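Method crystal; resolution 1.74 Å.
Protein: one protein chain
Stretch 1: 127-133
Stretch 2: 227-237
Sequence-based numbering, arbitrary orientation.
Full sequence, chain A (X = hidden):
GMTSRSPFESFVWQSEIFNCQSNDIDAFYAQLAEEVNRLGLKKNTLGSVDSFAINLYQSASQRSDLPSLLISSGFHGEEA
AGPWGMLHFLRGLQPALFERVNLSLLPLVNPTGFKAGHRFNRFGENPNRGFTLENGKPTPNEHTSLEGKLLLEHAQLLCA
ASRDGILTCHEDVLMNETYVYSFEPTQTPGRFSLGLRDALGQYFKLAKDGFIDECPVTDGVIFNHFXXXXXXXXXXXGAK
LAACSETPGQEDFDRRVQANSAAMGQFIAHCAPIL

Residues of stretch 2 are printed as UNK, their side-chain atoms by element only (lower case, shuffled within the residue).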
ATOM      1  N   PRO A 127       9.293   1.684   9.118  1.00 30.98           N
ATOM      2  CA  PRO A 127       7.902   1.734   9.552  1.00 30.37           C
ATOM      3  C   PRO A 127       7.064   0.436   9.322  1.00 26.69           C
ATOM      4  O   PRO A 127       5.978   0.320   9.866  1.00 31.20           O
ATOM      5  CB  PRO A 127       7.326   2.887   8.719  1.00 32.33           C
ATOM      6  CG  PRO A 127       8.516   3.737   8.403  1.00 34.63           C
ATOM      7  CD  PRO A 127       9.513   2.673   8.054  1.00 29.11           C
ATOM      8  N   ASN A 128       7.538  -0.502   8.510  1.00 29.84           N
ATOM      9  CA  ASN A 128       6.781  -1.718   8.283  1.00 29.02           C
ATOM     10  C   ASN A 128       7.287  -2.892   9.095  1.00 33.84           C
ATOM     11  O   ASN A 128       7.218  -4.046   8.678  1.00 33.66           O
ATOM     12  CB  ASN A 128       6.773  -2.045   6.797  1.00 30.60           C
ATOM     13  CG  ASN A 128       5.626  -2.957   6.415  1.00 30.10           C
ATOM     14  OD1 ASN A 128       4.563  -2.943   7.055  1.00 33.01           O
ATOM     15  ND2 ASN A 128       5.904  -3.873   5.487  1.00 33.63           N
ATOM     16  N   ARG A 129       7.869  -2.600  10.231  1.00 33.68           N
ATOM     17  CA  ARG A 129       8.317  -3.693  11.083  1.00 32.37           C
ATOM     18  C   ARG A 129       7.801  -3.571  12.491  1.00 30.23           C
ATOM     19  O   ARG A 129       7.442  -2.531  12.920  1.00 30.91           O
ATOM     20  CB  ARG A 129       9.849  -3.779  11.125  1.00 38.13           C
ATOM     21  CG  ARG A 129      10.484  -3.994   9.788  1.00 42.50           C
ATOM     22  CD  ARG A 129      11.675  -4.925   9.854  1.00 52.96           C
ATOM     23  NE  ARG A 129      11.964  -5.509   8.542  1.00 63.00           N
ATOM     24  CZ  ARG A 129      13.152  -5.982   8.169  1.00 66.03           C
ATOM     25  NH1 ARG A 129      14.186  -5.939   9.015  1.00 66.18           N
ATOM     26  NH2 ARG A 129      13.310  -6.503   6.943  1.00 60.67           N
ATOM     27  N   GLY A 130       7.803  -4.668  13.220  1.00 28.92           N
ATOM     28  CA  GLY A 130       7.493  -4.614  14.633  1.00 31.85           C
ATOM     29  C   GLY A 130       6.050  -4.758  15.048  1.00 34.13           C
ATOM     30  O   GLY A 130       5.745  -4.537  16.251  1.00 32.58           O
ATOM     31  N   PHE A 131       5.142  -5.094  14.113  1.00 28.75           N
ATOM     32  CA  PHE A 131       3.718  -5.088  14.483  1.00 33.05           C
ATOM     33  C   PHE A 131       3.364  -6.448  15.002  1.00 40.28           C
ATOM     34  O   PHE A 131       3.535  -7.473  14.303  1.00 41.43           O
ATOM     35  CB  PHE A 131       2.787  -4.761  13.320  1.00 31.36           C
ATOM     36  CG  PHE A 131       2.976  -3.371  12.719  1.00 28.66           C
ATOM     37  CD1 PHE A 131       3.905  -3.144  11.711  1.00 26.68           C
ATOM     38  CD2 PHE A 131       2.209  -2.274  13.163  1.00 29.15           C
ATOM     39  CE1 PHE A 131       4.047  -1.847  11.148  1.00 31.42           C
ATOM     40  CE2 PHE A 131       2.358  -1.001  12.594  1.00 36.30           C
ATOM     41  CZ  PHE A 131       3.290  -0.781  11.620  1.00 33.39           C
ATOM     42  N   THR A 132       2.956  -6.449  16.251  1.00 45.87           N
ATOM     43  CA  THR A 132       2.574  -7.647  16.979  1.00 50.98           C
ATOM     44  C   THR A 132       1.536  -7.326  18.053  1.00 54.02           C
ATOM     45  O   THR A 132       0.927  -8.236  18.554  1.00 58.34           O
ATOM     46  CB  THR A 132       3.770  -8.428  17.572  1.00 50.95           C
ATOM     47  OG1 THR A 132       4.289  -7.721  18.681  1.00 51.85           O
ATOM     48  CG2 THR A 132       4.868  -8.572  16.611  1.00 52.59           C
ATOM     49  N   LEU A 133       1.303  -6.030  18.303  1.00 56.06           N
ATOM     50  CA  LEU A 133       0.803  -5.420  19.549  1.00 58.98           C
ATOM     51  C   LEU A 133      -0.470  -4.610  19.325  1.00 59.85           C
ATOM     52  O   LEU A 133      -1.536  -4.901  19.818  1.00 57.64           O
ATOM     53  CB  LEU A 133       1.806  -4.414  20.097  1.00 57.91           C
ATOM     54  CG  LEU A 133       3.314  -4.379  19.851  1.00 61.17           C
ATOM     55  CD1 LEU A 133       3.644  -4.297  18.429  1.00 52.51           C
ATOM     56  CD2 LEU A 133       3.914  -3.206  20.578  1.00 62.03           C
ATOM     57  N   UNK A 227       5.415 -12.408   9.112  1.00 32.59           N
ATOM     58  CA  UNK A 227       6.530 -11.709   9.690  1.00 33.32           C
ATOM     59  C   UNK A 227       5.934 -10.629  10.592  1.00 32.74           C
ATOM     60  O   UNK A 227       4.793 -10.793  11.061  1.00 34.17           O
ATOM     61  o   UNK A 227       5.370  -9.980   7.933  1.00 39.37           O
ATOM     62  o   UNK A 227       7.247  -9.622   6.781  1.00 49.48           O
ATOM     63  c   UNK A 227       7.373 -11.131   8.574  1.00 35.96           C
ATOM     64  c   UNK A 227       6.601 -10.188   7.697  1.00 42.22           C
ATOM     65  N   UNK A 228       6.647  -9.526  10.844  1.00 31.86           N
ATOM     66  CA  UNK A 228       6.095  -8.496  11.753  1.00 31.38           C
ATOM     67  C   UNK A 228       5.579  -7.237  11.030  1.00 31.23           C
ATOM     68  O   UNK A 228       5.513  -6.150  11.611  1.00 33.80           O
ATOM     69  o   UNK A 228       8.170  -7.281  12.267  1.00 33.13           O
ATOM     70  c   UNK A 228       7.594  -9.217  13.633  1.00 28.25           C
ATOM     71  c   UNK A 228       7.091  -8.041  12.847  1.00 33.82           C
ATOM     72  N   UNK A 229       5.180  -7.418   9.793  1.00 27.86           N
ATOM     73  CA  UNK A 229       4.711  -6.360   8.936  1.00 30.37           C
ATOM     74  C   UNK A 229       3.290  -5.968   9.342  1.00 26.43           C
ATOM     75  O   UNK A 229       2.575  -6.705  10.060  1.00 27.04           O
ATOM     76  o   UNK A 229       3.713  -7.880   7.353  1.00 31.05           O
ATOM     77  c   UNK A 229       4.685  -6.849   7.493  1.00 30.84           C
ATOM     78  N   UNK A 230       2.879  -4.813   8.862  1.00 31.75           N
ATOM     79  CA  UNK A 230       1.552  -4.279   9.122  1.00 31.40           C
ATOM     80  C   UNK A 230       0.477  -5.246   8.594  1.00 30.38           C
ATOM     81  O   UNK A 230      -0.447  -5.594   9.282  1.00 33.04           O
ATOM     82  c   UNK A 230      -0.632  -1.973   7.325  1.00 34.76           C
ATOM     83  c   UNK A 230      -0.291  -1.765   9.660  1.00 31.79           C
ATOM     84  c   UNK A 230      -2.270  -0.755   8.639  1.00 34.49           C
ATOM     85  c   UNK A 230       1.446  -2.965   8.356  1.00 34.59           C
ATOM     86  c   UNK A 230       0.122  -2.256   8.470  1.00 31.43           C
ATOM     87  c   UNK A 230      -1.826  -1.228   7.393  1.00 32.22           C
ATOM     88  c   UNK A 230      -1.526  -1.047   9.773  1.00 33.54           C
ATOM     89  N   UNK A 231       0.678  -5.715   7.375  1.00 31.58           N
ATOM     90  CA  UNK A 231      -0.273  -6.632   6.721  1.00 30.72           C
ATOM     91  C   UNK A 231      -0.379  -7.969   7.471  1.00 27.96           C
ATOM     92  O   UNK A 231      -1.468  -8.505   7.610  1.00 28.73           O
ATOM     93  o   UNK A 231       2.415  -5.034   5.341  1.00 40.17           O
ATOM     94  c   UNK A 231       2.553  -6.141   4.773  1.00 48.64           C
ATOM     95  c   UNK A 231       0.054  -6.754   5.212  1.00 38.90           C
ATOM     96  c   UNK A 231       1.474  -7.239   4.868  1.00 45.84           C
ATOM     97  o   UNK A 231       3.582  -6.427   4.127  1.00 59.23           O
ATOM     98  N   UNK A 232       0.710  -8.552   7.922  1.00 25.53           N
ATOM     99  CA  UNK A 232       0.602  -9.827   8.667  1.00 28.36           C
ATOM    100  C   UNK A 232      -0.122  -9.615   9.986  1.00 29.21           C
ATOM    101  O   UNK A 232      -0.896 -10.480  10.433  1.00 28.89           O
ATOM    102  c   UNK A 232       1.978 -10.480   8.900  1.00 31.03           C
ATOM    103  N   UNK A 233       0.191  -8.513  10.642  1.00 31.91           N
ATOM    104  CA  UNK A 233      -0.525  -8.039  11.847  1.00 31.70           C
ATOM    105  C   UNK A 233      -2.053  -7.980  11.627  1.00 29.87           C
ATOM    106  O   UNK A 233      -2.839  -8.507  12.415  1.00 27.42           O
ATOM    107  c   UNK A 233      -2.416  -4.981  15.481  1.00 37.44           C
ATOM    108  c   UNK A 233      -0.838  -6.044  13.376  1.00 27.31           C
ATOM    109  c   UNK A 233      -0.030  -6.635  12.280  1.00 33.71           C
ATOM    110  c   UNK A 233      -1.799  -5.025  13.137  1.00 31.72           C
ATOM    111  c   UNK A 233      -0.700  -6.532  14.676  1.00 36.42           C
ATOM    112  c   UNK A 233      -2.600  -4.510  14.177  1.00 28.87           C
ATOM    113  c   UNK A 233      -1.496  -6.013  15.719  1.00 37.77           C
ATOM    114  N   UNK A 234      -2.476  -7.346  10.552  1.00 24.36           N
ATOM    115  CA  UNK A 234      -3.904  -7.246  10.303  1.00 23.89           C
ATOM    116  C   UNK A 234      -4.537  -8.656  10.020  1.00 24.58           C
ATOM    117  O   UNK A 234      -5.647  -8.889  10.392  1.00 24.51           O
ATOM    118  c   UNK A 234      -4.544  -4.241  10.510  1.00 26.67           C
ATOM    119  c   UNK A 234      -4.018  -4.106   8.096  1.00 35.18           C
ATOM    120  c   UNK A 234      -3.765  -4.823   9.382  1.00 26.74           C
ATOM    121  c   UNK A 234      -4.234  -6.244   9.241  1.00 27.26           C
ATOM    122  N   UNK A 235      -3.800  -9.572   9.387  1.00 24.49           N
ATOM    123  CA  UNK A 235      -4.283 -10.922   9.186  1.00 24.47           C
ATOM    124  C   UNK A 235      -4.414 -11.646  10.523  1.00 30.32           C
ATOM    125  O   UNK A 235      -5.421 -12.311  10.798  1.00 30.10           O
ATOM    126  c   UNK A 235      -3.526 -10.872   6.776  1.00 25.04           C
ATOM    127  c   UNK A 235      -3.390 -11.638   8.174  1.00 28.25           C
ATOM    128  c   UNK A 235      -3.706 -13.162   8.093  1.00 31.76           C
ATOM    129  N   UNK A 236      -3.394 -11.576  11.361  1.00 27.91           N
ATOM    130  CA  UNK A 236      -3.453 -12.245  12.693  1.00 26.13           C
ATOM    131  C   UNK A 236      -4.642 -11.639  13.481  1.00 28.17           C
ATOM    132  O   UNK A 236      -5.277 -12.293  14.305  1.00 29.99           O
ATOM    133  n   UNK A 236       2.206 -11.160  12.908  1.00 63.50           N
ATOM    134  n   UNK A 236       1.352 -13.255  13.430  1.00 53.82           N
ATOM    135  c   UNK A 236       2.326 -12.492  12.933  1.00 56.70           C
ATOM    136  c   UNK A 236      -2.167 -11.966  13.434  1.00 26.29           C
ATOM    137  c   UNK A 236       0.089 -12.745  13.964  1.00 51.92           C
ATOM    138  n   UNK A 236       3.428 -13.072  12.472  1.00 64.93           N
ATOM    139  c   UNK A 236      -0.985 -12.671  12.888  1.00 35.45           C
ATOM    140  N   UNK A 237      -4.955 -10.401  13.177  1.00 26.42           N
ATOM    141  CA  UNK A 237      -6.006  -9.652  13.884  1.00 27.26           C
ATOM    142  C   UNK A 237      -7.392  -9.924  13.278  1.00 32.48           C
ATOM    143  O   UNK A 237      -8.393  -9.398  13.772  1.00 34.96           O
ATOM    144  c   UNK A 237      -5.684  -8.168  13.848  1.00 31.75           C
ATOM    145  o   UNK A 237      -4.463  -7.904  14.566  1.00 32.46           O
TER
HETATM  146  O   HOH W   1       8.293  -6.480   7.692  1.00 49.69           O

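Position 227 has two side-chain carbons, the second carrying two oxygens. Four such atoms, ending in a carboxylate, make Asp-227. It makes no direct contact with stretch 1. A water donates to Asn-128 O at 2.8 Å and, weakly, to Asp-227 OD2 at 3.4 Å.

Position 228 has a CB carrying one oxygen and one carbon. The oxygen lies 2.8 Å from Gly-130 N. This branched hydroxyl side chain is Thr-228. Gly-130 N donates to Thr-228 OG1, and Phe-131 N donates to Thr-228 O at 2.7 Å.

Position 229 has one carbon and one oxygen. Its CA lies 3.4 Å from Asn-128 O, a CA-H...O contact, and its CB lies 3.8 Å from Asn-128 ND2. This is Ser-229. Ser-229 OG donates to Asp-227 OD1 at 2.7 Å.

Position 230 has a CB and a ring of six carbons, with no oxygen on the ring. Its ring edge points toward the face of the Phe-131 ring, with centroids 5.6 Å apart. This is Phe-230.

Position 231 has three carbons in a chain, the third carrying two oxygens. One carboxylate oxygen is 3.5 Å from Asn-128 OD1. This is Glu-231. The oxygen is OE1; it and Asn-128 OD1 are both acceptors and do not bond.

Position 232 has a single carbon and does not touch stretch 1. It is Ala-232. Its N donates to Ser-229 OG at 3.1 Å, capping the helix.

Position 233 again has a CB and a six-carbon ring. Its CB lies 3.5 Å from Phe-131 CB. This is Phe-233, whose CE1 is 3.8 Å from Leu-133 N.

Position 234 has four carbons, forked at the second, and is out of reach. This is Leu-234.

Position 235 has a CB carrying two carbons, also out of reach. This is Val-235.

Position 236 has three carbons, a nitrogen, and a carbon carrying two more nitrogens. One terminal nitrogen comes within 4.2 Å of Phe-131 O, too far to bond. This is Arg-236. Its NH2 donates to Asp-227 O at 3.0 Å, linking the helix end back to the loop.

Position 237 has one carbon and one oxygen and is out of reach of stretch 1. This is Ser-237, whose OG donates to Phe-233 O at 2.8 Å.

The contact combines polar anchoring with aromatic packing. Thr-228 offers its hydroxyl and carbonyl oxygens to two successive backbone amides. In return, Phe-230 N donates to Asn-128 OD1 at 3.1 Å, using an amide at the first turn of the helix. These bonds hold stretch 1 beside the helix start. Alongside them, Phe-131 packs against Phe-230 and Phe-233. Phe-131 has more of its surface covered by stretch 2 than any other residue of stretch 1.

Stretch 2 (227-237) DTSFEAFLVRS
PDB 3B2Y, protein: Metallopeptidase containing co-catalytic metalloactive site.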